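PDB 4N01: periplasmic binding protein from Veillonella parvula, which probably captures a solute in the periplasm for import across the inner membrane, as other periplasmic binding proteins do. Local coordinates for residues L327-I331 / H332-V336. Residues are numbered along the deposited sequence; the frame is centred on the assembly and turned at random.
Sequences LAEEI and HGIKV
The imidazole of H332 carries the CG2 methyl of I331 over the centre of one face, a CH-pi contact with CG2 3.9 Å from the ring centroid, while the carbonyl O of A328 lies at the ring edge, in plane. With its CG2 anti to the backbone N, I331 runs alongside H332, pointing the same way; H332 NE2 is hydrogen-bonded to the carbonyl O of I236. A328 O also accepts H332 N at 3.1 Å, the donor standing 39° out of the carbonyl plane. This is the C-terminal end of helix 320-332, which packs between helix 182-203 and the parallel sheet containing strand 306-309; G333, with positive phi, ends the helical run, and its N makes a weak hydrogen bond to E329 O. The chain then turns aside and runs past E329, whose side chain, extended beyond CG, crosses V336 at about a right angle. E329 OE2 takes V336 N on its anti side, 2.9 Å away and nearly straight at 171°, and touches V336 CG1. With an alanine here, V336 N would probably lose its acceptor and the last modelled residue would be freer to move away from the helix. I334 CD1 packs 4.1 Å from A328 CB.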
loop_
_atom_site.group_PDB
_atom_site.type_symbol
_atom_site.label_atom_id
_atom_site.label_comp_id
_atom_site.label_asym_id
_atom_site.label_seq_id
_atom_site.Cartn_x
_atom_site.Cartn_y
_atom_site.Cartn_z
ATOM N N LEU A 327 -13.682 5.005 -5.223
ATOM C CA LEU A 327 -14.237 3.661 -5.286
ATOM C C LEU A 327 -15.663 3.668 -4.761
ATOM O O LEU A 327 -16.529 3.005 -5.324
ATOM C CB LEU A 327 -13.381 2.676 -4.477
ATOM C CG LEU A 327 -12.003 2.334 -5.058
ATOM C CD1 LEU A 327 -11.166 1.517 -4.080
ATOM C CD2 LEU A 327 -12.171 1.564 -6.322
ATOM N N ALA A 328 -15.910 4.450 -3.706
ATOM C CA ALA A 328 -17.252 4.565 -3.146
ATOM C C ALA A 328 -18.213 5.142 -4.176
ATOM O O ALA A 328 -19.386 4.758 -4.244
ATOM C CB ALA A 328 -17.236 5.433 -1.890
ATOM N N GLU A 329 -17.723 6.066 -4.990
ATOM C CA GLU A 329 -18.592 6.707 -5.959
ATOM C C GLU A 329 -18.899 5.715 -7.068
ATOM O O GLU A 329 -20.045 5.591 -7.511
ATOM C CB GLU A 329 -17.950 7.987 -6.507
ATOM C CG GLU A 329 -17.809 9.077 -5.448
ATOM C CD GLU A 329 -17.277 10.382 -6.001
ATOM O OE1 GLU A 329 -16.675 10.371 -7.099
ATOM O OE2 GLU A 329 -17.465 11.425 -5.333
ATOM N N GLU A 330 -17.880 4.979 -7.485
ATOM C CA GLU A 330 -18.040 4.031 -8.580
ATOM C C GLU A 330 -18.872 2.802 -8.207
ATOM O O GLU A 330 -19.658 2.317 -9.022
ATOM C CB GLU A 330 -16.666 3.642 -9.149
ATOM C CG GLU A 330 -16.037 4.759 -10.002
ATOM C CD GLU A 330 -14.584 4.509 -10.379
ATOM O OE1 GLU A 330 -14.005 3.511 -9.901
ATOM O OE2 GLU A 330 -14.012 5.320 -11.144
ATOM N N ILE A 331 -18.719 2.310 -6.981
ATOM C CA ILE A 331 -19.422 1.095 -6.542
ATOM C C ILE A 331 -20.863 1.380 -6.131
ATOM O O ILE A 331 -21.781 0.620 -6.449
ATOM C CB ILE A 331 -18.662 0.420 -5.380
ATOM C CG1 ILE A 331 -17.339 -0.142 -5.901
ATOM C CG2 ILE A 331 -19.479 -0.701 -4.732
ATOM C CD1 ILE A 331 -16.382 -0.583 -4.815
ATOM N N HIS A 332 -21.066 2.510 -5.464
ATOM C CA HIS A 332 -22.367 2.820 -4.875
ATOM C C HIS A 332 -23.134 3.915 -5.605
ATOM O O HIS A 332 -24.279 4.200 -5.261
ATOM C CB HIS A 332 -22.172 3.224 -3.424
ATOM C CG HIS A 332 -21.669 2.109 -2.552
ATOM N ND1 HIS A 332 -22.464 1.053 -2.171
ATOM C CD2 HIS A 332 -20.455 1.902 -1.990
ATOM C CE1 HIS A 332 -21.760 0.236 -1.398
ATOM N NE2 HIS A 332 -20.543 0.726 -1.277
ATOM N N GLY A 333 -22.504 4.539 -6.596
ATOM C CA GLY A 333 -23.176 5.549 -7.404
ATOM C C GLY A 333 -23.465 6.850 -6.674
ATOM O O GLY A 333 -24.372 7.586 -7.054
ATOM N N ILE A 334 -22.703 7.135 -5.623
ATOM C CA ILE A 334 -22.845 8.394 -4.900
ATOM C C ILE A 334 -21.931 9.458 -5.491
ATOM O O ILE A 334 -21.009 9.158 -6.255
ATOM C CB ILE A 334 -22.447 8.264 -3.409
ATOM C CG1 ILE A 334 -20.957 7.914 -3.281
ATOM C CG2 ILE A 334 -23.301 7.244 -2.708
ATOM C CD1 ILE A 334 -20.386 8.078 -1.869
ATOM N N LYS A 335 -22.188 10.706 -5.122
ATOM C CA LYS A 335 -21.206 11.769 -5.281
ATOM C C LYS A 335 -20.855 12.273 -3.884
ATOM O O LYS A 335 -21.748 12.629 -3.118
ATOM C CB LYS A 335 -21.765 12.917 -6.126
ATOM C CG LYS A 335 -21.440 12.839 -7.615
ATOM C CD LYS A 335 -22.294 11.804 -8.335
ATOM C CE LYS A 335 -22.091 11.866 -9.842
ATOM N NZ LYS A 335 -20.648 11.842 -10.214
ATOM N N VAL A 336 -19.570 12.285 -3.543
ATOM C CA VAL A 336 -19.135 12.856 -2.265
ATOM C C VAL A 336 -18.186 14.038 -2.467
ATOM O O VAL A 336 -18.598 15.196 -2.387
ATOM C CB VAL A 336 -18.472 11.795 -1.352
ATOM C CG1 VAL A 336 -17.571 10.886 -2.161
ATOM C CG2 VAL A 336 -17.682 12.461 -0.230
#